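Side-chain contacts in putative Scyalone Dehydratase (Novosphingobium aromaticivorans DSM 12444, PDB 3EF8), which is of unknown function but has an NTF2-like, SnoaL-type fold and may act as a dehydratase related to scytalone dehydratase: residues E9-A12 / I13-M16; Y20-H23 / L24-H28; D80-S83 / E84-N88; V116-D120 / G121-F125. All blocks are in the same frame, centred on the assembly; numbering follows the deposited sequence.

Interaction 1: E9-A12 / I13-M16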
loop_
_atom_site.group_PDB
_atom_site.type_symbol
_atom_site.label_atom_id
_atom_site.label_comp_id
_atom_site.label_asym_id
_atom_site.label_seq_id
_atom_site.Cartn_x
_atom_site.Cartn_y
_atom_site.Cartn_z
ATOM N N GLU A 9 19.531 3.434 1.735
ATOM C CA GLU A 9 19.200 3.765 0.341
ATOM C C GLU A 9 17.832 3.193 -0.065
ATOM O O GLU A 9 17.155 3.756 -0.919
ATOM C CB GLU A 9 20.257 3.281 -0.620
ATOM C CG GLU A 9 21.634 3.931 -0.403
ATOM C CD GLU A 9 21.691 5.437 -0.520
ATOM O OE1 GLU A 9 20.659 6.114 -0.693
ATOM O OE2 GLU A 9 22.832 6.000 -0.480
HETATM N N MSE A 10 17.419 2.094 0.564
HETATM C CA MSE A 10 16.062 1.564 0.300
HETATM C C MSE A 10 15.049 2.610 0.722
HETATM O O MSE A 10 14.085 2.917 -0.003
HETATM C CB MSE A 10 15.810 0.257 1.014
HETATM C CG MSE A 10 16.511 -0.859 0.351
HETATM SE SE MSE A 10 16.166 -2.540 1.276
HETATM C CE MSE A 10 14.413 -2.652 0.521
ATOM N N ARG A 11 15.264 3.198 1.889
ATOM C CA ARG A 11 14.385 4.263 2.353
ATOM C C ARG A 11 14.389 5.449 1.417
ATOM O O ARG A 11 13.357 6.068 1.123
ATOM C CB ARG A 11 14.715 4.707 3.793
ATOM C CG ARG A 11 14.287 3.725 4.835
ATOM C CD ARG A 11 12.781 3.630 4.959
ATOM N NE ARG A 11 12.409 2.861 6.092
ATOM C CZ ARG A 11 11.178 2.645 6.450
ATOM N NH1 ARG A 11 10.249 3.070 5.621
ATOM N NH2 ARG A 11 10.882 1.960 7.520
ATOM N N ALA A 12 15.576 5.840 0.928
ATOM C CA ALA A 12 15.660 6.981 0.031
ATOM C C ALA A 12 14.993 6.759 -1.314
ATOM O O ALA A 12 14.356 7.670 -1.879
ATOM C CB ALA A 12 17.168 7.420 -0.182
ATOM N N ILE A 13 15.142 5.553 -1.839
ATOM C CA ILE A 13 14.534 5.175 -3.116
ATOM C C ILE A 13 13.003 5.207 -2.950
ATOM O O ILE A 13 12.286 5.761 -3.777
ATOM C CB ILE A 13 15.044 3.798 -3.618
ATOM C CG1 ILE A 13 16.509 3.954 -4.061
ATOM C CG2 ILE A 13 14.118 3.238 -4.735
ATOM C CD1 ILE A 13 17.189 2.597 -4.186
ATOM N N GLU A 14 12.521 4.587 -1.880
ATOM C CA GLU A 14 11.060 4.561 -1.641
ATOM C C GLU A 14 10.560 5.994 -1.505
ATOM O O GLU A 14 9.523 6.360 -2.119
ATOM C CB GLU A 14 10.754 3.775 -0.390
ATOM C CG GLU A 14 10.913 2.272 -0.556
ATOM C CD GLU A 14 10.798 1.448 0.673
ATOM O OE1 GLU A 14 10.966 1.990 1.782
ATOM O OE2 GLU A 14 10.598 0.209 0.518
ATOM N N ARG A 15 11.253 6.824 -0.721
ATOM C CA ARG A 15 10.875 8.226 -0.587
ATOM C C ARG A 15 10.766 8.930 -1.942
ATOM O O ARG A 15 9.827 9.713 -2.186
ATOM C CB ARG A 15 11.860 8.966 0.347
ATOM C CG ARG A 15 11.637 10.441 0.495
ATOM C CD ARG A 15 10.189 10.765 0.872
ATOM N NE ARG A 15 10.003 12.183 1.146
ATOM C CZ ARG A 15 10.272 12.773 2.309
ATOM N NH1 ARG A 15 10.724 12.095 3.356
ATOM N NH2 ARG A 15 10.076 14.079 2.397
HETATM N N MSE A 16 11.731 8.682 -2.816
HETATM C CA MSE A 16 11.716 9.336 -4.136
HETATM C C MSE A 16 10.502 8.884 -4.907
HETATM O O MSE A 16 9.814 9.701 -5.552
HETATM C CB MSE A 16 13.028 9.049 -4.875
HETATM C CG MSE A 16 13.164 9.720 -6.187
HETATM SE SE MSE A 16 12.229 8.871 -7.662
HETATM C CE MSE A 16 13.559 7.421 -7.989
HETATM O O HOH W 1 10.055 4.293 3.017
#
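Arg11 and Glu14 meet chiefly through water: water 1 takes a hydrogen bond from Arg11 NH1 at 2.9 Å, in the guanidinium plane, and gives one to Glu14 OE1 at 2.8 Å. Directly, Arg11 NH1 and Glu14 OE1 stay 4.1 Å apart, with the two planes turned 79° from each other and the oxygen well out of the guanidinium plane, so the attraction is one of charge alone. Each finds its salt-bridge partner in another chain, Arg11 in Glu14 of the second subunit and Glu14 in Arg11 of the third subunit. With an alanine in place of Glu14, water 1 would probably lose an acceptor and Arg11 of the third subunit its carboxylate mate. Regular i to i+4 backbone bonds carry the helix, for example Glu14 N to Met10 O at 3.0 Å. Ile13 turns CG1 beside its own backbone N (chi1 -71°), which lays that carbon alongside the carbonyl Glu9 O at 3.2 Å. Its branched, apolar side chain suits the inner side of helix 3-25, where it packs on Ile79 and Phe81 of strand 67-81, Val116 of strand 106-119 and Trp123 of strand 122-136, while Glu9 makes a salt bridge to Lys118 and a hydrogen bond to Trp123 NE1.

Interaction 2: Y20-H23 / L24-H28; sequences YSYH and LDMNH
Tyr22 holds CG opposite its backbone N (chi1 180°), which swings its ring to Met26 one turn on, and Met26, selenomethionine in the crystal, bends at both chi2 and chi3 to follow the ring outward. Its CG sits over one face, 3.7 Å from the Tyr22 ring centroid and 15° off the normal, a CH-pi contact. SE follows obliquely at 4.6 Å from the same centroid, a Met-aromatic contact, and Met26 CE ends 3.6 Å from Tyr22 OH. A long, flexible chain suits this place because it can coil beside a flat partner. Arg90 of the second subunit makes a cation-pi contact with Tyr22; a serine in place of Tyr22 would probably leave that arginine without its ring and Met26 without the face it packs on. Helix 3-25 stops here in a Schellman motif: Asn27 takes positive phi, a conformation asparagine tolerates well, and while its own N bonds back to Leu24 O, His28 N reaches His23 O at 2.8 Å. This reversal also brings two imidazoles together. His23 ND1 and His28 ND1 are hydrogen-bonded at 2.9 Å, each nitrogen near the plane of the other ring at its edge, and either could be the donor. The rings meet rim to rim with planes at 40°, and Met26 CB lies 3.4 Å above the centre of the His28 ring. His28 then stands at the N-cap of helix 29-33. On another side of the helix, Tyr20 and Leu24 run side by side, Tyr20 CE1 to Leu24 CD2 at 4.0 Å, and both touch Leu32.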
loop_
_atom_site.group_PDB
_atom_site.type_symbol
_atom_site.label_atom_id
_atom_site.label_comp_id
_atom_site.label_asym_id
_atom_site.label_seq_id
_atom_site.Cartn_x
_atom_site.Cartn_y
_atom_site.Cartn_z
ATOM N N TYR A 20 7.489 11.228 -6.148
ATOM C CA TYR A 20 7.004 11.208 -7.527
ATOM C C TYR A 20 5.478 11.120 -7.626
ATOM O O TYR A 20 4.815 11.926 -8.269
ATOM C CB TYR A 20 7.661 10.066 -8.356
ATOM C CG TYR A 20 7.103 9.885 -9.746
ATOM C CD1 TYR A 20 5.969 9.147 -9.947
ATOM C CD2 TYR A 20 7.705 10.465 -10.847
ATOM C CE1 TYR A 20 5.404 8.961 -11.221
ATOM C CE2 TYR A 20 7.140 10.281 -12.127
ATOM C CZ TYR A 20 6.003 9.530 -12.276
ATOM O OH TYR A 20 5.395 9.343 -13.520
ATOM N N SER A 21 4.911 10.166 -6.898
ATOM C CA SER A 21 3.458 9.940 -6.924
ATOM C C SER A 21 2.716 11.129 -6.336
ATOM O O SER A 21 1.648 11.501 -6.830
ATOM C CB SER A 21 3.107 8.681 -6.186
ATOM O OG SER A 21 3.429 7.596 -7.001
ATOM N N TYR A 22 3.306 11.723 -5.314
ATOM C CA TYR A 22 2.734 12.948 -4.699
ATOM C C TYR A 22 2.687 14.097 -5.695
ATOM O O TYR A 22 1.650 14.715 -5.934
ATOM C CB TYR A 22 3.494 13.372 -3.449
ATOM C CG TYR A 22 2.941 14.638 -2.790
ATOM C CD1 TYR A 22 1.722 14.626 -2.130
ATOM C CD2 TYR A 22 3.648 15.834 -2.839
ATOM C CE1 TYR A 22 1.209 15.763 -1.575
ATOM C CE2 TYR A 22 3.136 16.976 -2.310
ATOM C CZ TYR A 22 1.942 16.943 -1.639
ATOM O OH TYR A 22 1.455 18.125 -1.051
ATOM N N HIS A 23 3.835 14.393 -6.285
ATOM C CA HIS A 23 3.873 15.466 -7.256
ATOM C C HIS A 23 3.015 15.232 -8.502
ATOM O O HIS A 23 2.486 16.133 -9.115
ATOM C CB HIS A 23 5.334 15.802 -7.613
ATOM C CG HIS A 23 6.044 16.464 -6.482
ATOM N ND1 HIS A 23 5.590 17.644 -5.926
ATOM C CD2 HIS A 23 7.126 16.096 -5.762
ATOM C CE1 HIS A 23 6.375 17.985 -4.922
ATOM N NE2 HIS A 23 7.311 17.059 -4.795
ATOM N N LEU A 24 2.781 13.986 -8.824
ATOM C CA LEU A 24 1.916 13.615 -9.922
ATOM C C LEU A 24 0.450 13.924 -9.535
ATOM O O LEU A 24 -0.279 14.559 -10.293
ATOM C CB LEU A 24 2.095 12.113 -10.241
ATOM C CG LEU A 24 1.225 11.571 -11.354
ATOM C CD1 LEU A 24 1.344 12.394 -12.686
ATOM C CD2 LEU A 24 1.559 10.079 -11.605
ATOM N N ASP A 25 0.040 13.479 -8.335
ATOM C CA ASP A 25 -1.317 13.731 -7.874
ATOM C C ASP A 25 -1.549 15.229 -7.654
ATOM O O ASP A 25 -2.683 15.729 -7.754
ATOM C CB ASP A 25 -1.597 12.973 -6.607
ATOM C CG ASP A 25 -1.752 11.452 -6.822
ATOM O OD1 ASP A 25 -1.921 11.014 -7.977
ATOM O OD2 ASP A 25 -1.613 10.696 -5.820
HETATM N N MSE A 26 -0.472 15.968 -7.412
HETATM C CA MSE A 26 -0.535 17.440 -7.199
HETATM C C MSE A 26 -0.432 18.222 -8.507
HETATM O O MSE A 26 -0.549 19.444 -8.504
HETATM C CB MSE A 26 0.561 17.894 -6.288
HETATM C CG MSE A 26 0.451 17.359 -4.907
HETATM SE SE MSE A 26 -1.033 18.229 -3.922
HETATM C CE MSE A 26 -0.153 19.959 -3.725
ATOM N N ASN A 27 -0.238 17.552 -9.620
ATOM C CA ASN A 27 -0.017 18.212 -10.933
ATOM C C ASN A 27 1.202 19.154 -10.907
ATOM O O ASN A 27 1.082 20.368 -11.211
ATOM C CB ASN A 27 -1.270 18.950 -11.385
ATOM C CG ASN A 27 -1.151 19.458 -12.793
ATOM O OD1 ASN A 27 -0.325 18.966 -13.541
ATOM N ND2 ASN A 27 -1.941 20.467 -13.133
ATOM N N HIS A 28 2.353 18.604 -10.522
ATOM C CA HIS A 28 3.600 19.355 -10.450
ATOM C C HIS A 28 4.599 18.762 -11.457
ATOM O O HIS A 28 5.552 18.095 -11.048
ATOM C CB HIS A 28 4.239 19.292 -9.060
ATOM C CG HIS A 28 3.445 19.931 -7.959
ATOM N ND1 HIS A 28 3.695 19.678 -6.636
ATOM C CD2 HIS A 28 2.451 20.857 -7.984
ATOM C CE1 HIS A 28 2.871 20.391 -5.887
ATOM N NE2 HIS A 28 2.125 21.141 -6.676
#

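Interaction 3: D80-S83 / E84-N88; sequences DFVS and ETEAN
Glu86 O is gripped by two successive amides, Val82 N at 2.7 Å and Ser83 N at 3.1 Å. The first comes in tilted 25° from the carbonyl plane, while the second lies in that plane on a lone pair. Two neighbouring N-H groups sharing one acceptor on the facing strand, with Val82 in near-helical backbone angles, match a classic beta bulge, and the chain turns its corner there. Beyond it a type I turn runs from Ser83 to Glu86. Ser83 OG stands at chi1 70°, between its own backbone N and carbonyl carbon, and from there accepts the N-H of Thr85 at 3.2 Å, an ST turn within the reversal. A short hydroxyl arm suits this job. The same OG is 2.7 Å from water 3, which donates to Glu86 OE1 and so ties the carboxylate to the turn. Glu86 extends its chain across Val82, whose CB lies 3.8 Å from Glu86 CD, and Val82 CG2 comes to 3.7 Å from Asn88 ND2. Farther down, Asp80 and Asn88 form an antiparallel hydrogen-bonded pair. Phe81 and Ala87 form the next, non-hydrogen-bonded pair on the other face, Phe81 CD1 and Ala87 CB 3.8 Å apart; the small alanine fits beside the ring, which packs on helix 3-25. The chemistry differs by face: Phe81 and Ala87 turn to the helix side, while the other is mainly polar, Val82 lying among chains of which Glu86 binds water, Asn88 OD1 hydrogen-bonds Thr115 of strand 106-119 and Asp80 makes a salt bridge to Arg15 of the third subunit, as befits a surface hairpin tip.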
loop_
_atom_site.group_PDB
_atom_site.type_symbol
_atom_site.label_atom_id
_atom_site.label_comp_id
_atom_site.label_asym_id
_atom_site.label_seq_id
_atom_site.Cartn_x
_atom_site.Cartn_y
_atom_site.Cartn_z
ATOM N N ASP A 80 16.556 -4.368 -5.621
ATOM C CA ASP A 80 17.806 -5.144 -5.797
ATOM C C ASP A 80 18.875 -4.156 -6.231
ATOM O O ASP A 80 18.794 -3.585 -7.293
ATOM C CB ASP A 80 17.654 -6.209 -6.869
ATOM C CG ASP A 80 16.618 -7.258 -6.521
ATOM O OD1 ASP A 80 16.528 -7.588 -5.341
ATOM O OD2 ASP A 80 15.930 -7.755 -7.438
ATOM N N PHE A 81 19.892 -4.001 -5.398
ATOM C CA PHE A 81 20.997 -3.126 -5.716
ATOM C C PHE A 81 21.974 -3.740 -6.716
ATOM O O PHE A 81 22.411 -4.878 -6.522
ATOM C CB PHE A 81 21.743 -2.703 -4.469
ATOM C CG PHE A 81 20.972 -1.758 -3.609
ATOM C CD1 PHE A 81 20.950 -0.393 -3.887
ATOM C CD2 PHE A 81 20.255 -2.240 -2.556
ATOM C CE1 PHE A 81 20.222 0.479 -3.100
ATOM C CE2 PHE A 81 19.513 -1.385 -1.778
ATOM C CZ PHE A 81 19.502 -0.034 -2.034
ATOM N N VAL A 82 22.263 -2.996 -7.774
ATOM C CA VAL A 82 23.385 -3.353 -8.670
ATOM C C VAL A 82 24.644 -2.904 -7.964
ATOM O O VAL A 82 25.585 -3.695 -7.750
ATOM C CB VAL A 82 23.239 -2.730 -10.037
ATOM C CG1 VAL A 82 24.468 -3.110 -10.890
ATOM C CG2 VAL A 82 21.951 -3.230 -10.693
ATOM N N SER A 83 24.652 -1.639 -7.579
ATOM C CA SER A 83 25.699 -1.051 -6.789
ATOM C C SER A 83 25.087 -0.072 -5.799
ATOM O O SER A 83 23.867 -0.001 -5.660
ATOM C CB SER A 83 26.677 -0.292 -7.689
ATOM O OG SER A 83 26.048 0.877 -8.202
ATOM N N GLU A 84 25.897 0.671 -5.083
ATOM C CA GLU A 84 25.361 1.632 -4.104
ATOM C C GLU A 84 24.710 2.837 -4.805
ATOM O O GLU A 84 24.066 3.648 -4.130
ATOM C CB GLU A 84 26.403 2.049 -3.073
ATOM C CG GLU A 84 27.382 3.170 -3.460
ATOM C CD GLU A 84 28.460 2.791 -4.475
ATOM O OE1 GLU A 84 28.452 1.669 -4.987
ATOM O OE2 GLU A 84 29.284 3.678 -4.795
ATOM N N THR A 85 24.852 2.971 -6.117
ATOM C CA THR A 85 24.241 4.086 -6.855
ATOM C C THR A 85 23.385 3.652 -8.017
ATOM O O THR A 85 22.990 4.453 -8.829
ATOM C CB THR A 85 25.296 5.094 -7.377
ATOM O OG1 THR A 85 26.137 4.411 -8.330
ATOM C CG2 THR A 85 26.097 5.702 -6.226
ATOM N N GLU A 86 22.983 2.382 -8.005
ATOM C CA GLU A 86 22.135 1.815 -9.061
ATOM C C GLU A 86 21.335 0.656 -8.532
ATOM O O GLU A 86 21.876 -0.282 -7.957
ATOM C CB GLU A 86 22.949 1.312 -10.266
ATOM C CG GLU A 86 22.119 0.746 -11.416
ATOM C CD GLU A 86 22.923 0.115 -12.554
ATOM O OE1 GLU A 86 24.156 0.306 -12.596
ATOM O OE2 GLU A 86 22.321 -0.508 -13.437
ATOM N N ALA A 87 20.014 0.734 -8.686
ATOM C CA ALA A 87 19.164 -0.330 -8.222
ATOM C C ALA A 87 18.059 -0.582 -9.220
ATOM O O ALA A 87 17.582 0.327 -9.906
ATOM C CB ALA A 87 18.573 0.007 -6.841
ATOM N N ASN A 88 17.608 -1.826 -9.211
ATOM C CA ASN A 88 16.474 -2.302 -9.989
ATOM C C ASN A 88 15.329 -2.508 -8.988
ATOM O O ASN A 88 15.496 -3.053 -7.902
ATOM C CB ASN A 88 16.819 -3.615 -10.659
ATOM C CG ASN A 88 17.905 -3.469 -11.686
ATOM O OD1 ASN A 88 18.019 -2.426 -12.302
ATOM N ND2 ASN A 88 18.699 -4.547 -11.895
HETATM O O HOH W 2 17.477 -7.133 -10.449
HETATM O O HOH W 3 26.245 0.592 -10.860
#

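Interaction 4: V116-D120 / G121-F125; sequences VVKVD and GQWKF
Strands 116-119 and 122-125 run antiparallel as a two-residue hairpin, held by the hydrogen-bonded pairs Val117 with Lys124 and Val119 with Gln122 and closed by a type I' turn in which Asp120 and Gly121 both take positive phi. Lys118 and Trp123 form a non-hydrogen-bonded pair whose side chains cross at a slant: Lys118 CB stands over the centre of the six-membered ring of Trp123, 3.6 Å from its centroid and only 6° off the normal, a CH-pi contact. Beyond it the extended lysine chain runs on across the indole, Lys118 CD reaching 3.8 Å from Trp123 NE1. Val116 splits its branches, CG2 touching Trp123 CE3 at 3.7 Å and CG1 touching Phe125 CD1 at 3.6 Å, so a beta-branched residue serves two aromatic neighbours. On the opposite face Val119 CG2 meets the aliphatic chain of Lys124 at CD, 3.6 Å away. Gln122 bends back at chi2 and donates from NE2 to Trp123 O at 2.9 Å, in the carbonyl plane on a lone pair. In the turn, glycine fits the second place because a CB on Gly121 would clash with Asp120 O. The polar ends of Lys118 and Trp123 turn to Glu9 of helix 3-25, Lys118 NZ by a salt bridge and Trp123 NE1 by a hydrogen bond. One carboxylate therefore takes up a charge and a buried indole N-H together, which probably fixes the lysine chain flat on the ring.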
loop_
_atom_site.group_PDB
_atom_site.type_symbol
_atom_site.label_atom_id
_atom_site.label_comp_id
_atom_site.label_asym_id
_atom_site.label_seq_id
_atom_site.Cartn_x
_atom_site.Cartn_y
_atom_site.Cartn_z
ATOM N N VAL A 116 16.747 2.848 -11.043
ATOM C CA VAL A 116 17.044 4.102 -10.404
ATOM C C VAL A 116 18.568 4.233 -10.205
ATOM O O VAL A 116 19.294 3.250 -10.014
ATOM C CB VAL A 116 16.247 4.265 -9.076
ATOM C CG1 VAL A 116 14.738 4.265 -9.393
ATOM C CG2 VAL A 116 16.608 3.206 -8.077
ATOM N N VAL A 117 19.038 5.467 -10.306
ATOM C CA VAL A 117 20.454 5.785 -10.125
ATOM C C VAL A 117 20.584 6.948 -9.190
ATOM O O VAL A 117 19.743 7.819 -9.162
ATOM C CB VAL A 117 21.138 6.091 -11.495
ATOM C CG1 VAL A 117 21.177 4.828 -12.359
ATOM C CG2 VAL A 117 20.411 7.254 -12.211
ATOM N N LYS A 118 21.670 6.968 -8.428
ATOM C CA LYS A 118 21.913 8.028 -7.476
ATOM C C LYS A 118 22.928 9.006 -8.023
ATOM O O LYS A 118 24.055 8.638 -8.356
ATOM C CB LYS A 118 22.369 7.490 -6.140
ATOM C CG LYS A 118 22.150 8.425 -4.997
ATOM C CD LYS A 118 22.799 7.939 -3.711
ATOM C CE LYS A 118 22.532 8.904 -2.549
ATOM N NZ LYS A 118 23.260 8.561 -1.289
ATOM N N VAL A 119 22.494 10.247 -8.108
ATOM C CA VAL A 119 23.327 11.309 -8.684
ATOM C C VAL A 119 23.341 12.514 -7.768
ATOM O O VAL A 119 22.305 13.038 -7.414
ATOM C CB VAL A 119 22.852 11.653 -10.075
ATOM C CG1 VAL A 119 23.073 10.474 -11.010
ATOM C CG2 VAL A 119 21.411 12.051 -10.124
ATOM N N ASP A 120 24.543 12.923 -7.358
ATOM C CA ASP A 120 24.720 14.111 -6.524
ATOM C C ASP A 120 23.780 14.074 -5.314
ATOM O O ASP A 120 23.169 15.076 -4.944
ATOM C CB ASP A 120 24.490 15.382 -7.363
ATOM C CG ASP A 120 25.256 16.589 -6.840
ATOM O OD1 ASP A 120 26.189 16.413 -6.031
ATOM O OD2 ASP A 120 24.928 17.724 -7.263
ATOM N N GLY A 121 23.651 12.889 -4.729
ATOM C CA GLY A 121 22.908 12.724 -3.491
ATOM C C GLY A 121 21.436 12.419 -3.634
ATOM O O GLY A 121 20.758 12.273 -2.623
ATOM N N GLN A 122 20.965 12.371 -4.874
ATOM C CA GLN A 122 19.531 12.160 -5.168
ATOM C C GLN A 122 19.286 10.976 -6.083
ATOM O O GLN A 122 19.872 10.846 -7.159
ATOM C CB GLN A 122 18.978 13.399 -5.863
ATOM C CG GLN A 122 17.541 13.310 -6.404
ATOM C CD GLN A 122 16.494 13.341 -5.293
ATOM O OE1 GLN A 122 16.499 14.262 -4.467
ATOM N NE2 GLN A 122 15.578 12.347 -5.272
ATOM N N TRP A 123 18.364 10.107 -5.664
ATOM C CA TRP A 123 17.914 9.043 -6.546
ATOM C C TRP A 123 16.997 9.595 -7.604
ATOM O O TRP A 123 16.136 10.431 -7.341
ATOM C CB TRP A 123 17.216 7.927 -5.741
ATOM C CG TRP A 123 18.196 7.122 -4.879
ATOM C CD1 TRP A 123 18.496 7.323 -3.583
ATOM C CD2 TRP A 123 19.011 6.009 -5.309
ATOM N NE1 TRP A 123 19.426 6.396 -3.143
ATOM C CE2 TRP A 123 19.775 5.605 -4.201
ATOM C CE3 TRP A 123 19.179 5.345 -6.519
ATOM C CZ2 TRP A 123 20.651 4.524 -4.258
ATOM C CZ3 TRP A 123 20.061 4.275 -6.566
ATOM C CH2 TRP A 123 20.776 3.886 -5.449
ATOM N N LYS A 124 17.184 9.098 -8.799
ATOM C CA LYS A 124 16.416 9.472 -9.970
ATOM C C LYS A 124 16.130 8.264 -10.802
ATOM O O LYS A 124 16.858 7.278 -10.760
ATOM C CB LYS A 124 17.190 10.506 -10.821
ATOM C CG LYS A 124 17.417 11.808 -10.081
ATOM C CD LYS A 124 18.029 12.831 -10.996
ATOM C CE LYS A 124 18.231 14.134 -10.281
ATOM N NZ LYS A 124 18.969 15.076 -11.206
ATOM N N PHE A 125 15.038 8.347 -11.544
ATOM C CA PHE A 125 14.741 7.330 -12.516
ATOM C C PHE A 125 15.621 7.380 -13.734
ATOM O O PHE A 125 15.738 8.404 -14.385
ATOM C CB PHE A 125 13.282 7.338 -12.996
ATOM C CG PHE A 125 12.276 7.051 -11.874
ATOM C CD1 PHE A 125 12.116 5.768 -11.389
ATOM C CD2 PHE A 125 11.464 8.069 -11.350
ATOM C CE1 PHE A 125 11.185 5.494 -10.393
ATOM C CE2 PHE A 125 10.567 7.815 -10.336
ATOM C CZ PHE A 125 10.400 6.519 -9.902
HETATM O O HOH W 4 20.936 15.573 -8.569
#

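All four contacts are local and lie in series along the chain, so none nests in or crosses another. Interactions 1 and 2 follow each other on helix 3-25, the first in its body and the second at its C-terminal end, with centres about 17 Å apart. Interaction 3 then closes the turn between strands 67-81 and 86-99, and interaction 4 the one between strands 106-119 and 122-136; backbone bonds from Thr85 and Ala87 join the two hairpins in one sheet. Interactions 1, 3 and 4 thus join the body of the helix to both hairpin ends, whereas interaction 2, touching only the second hairpin through Tyr20 on Phe125, ends the helix and passes the chain to helix 29-33.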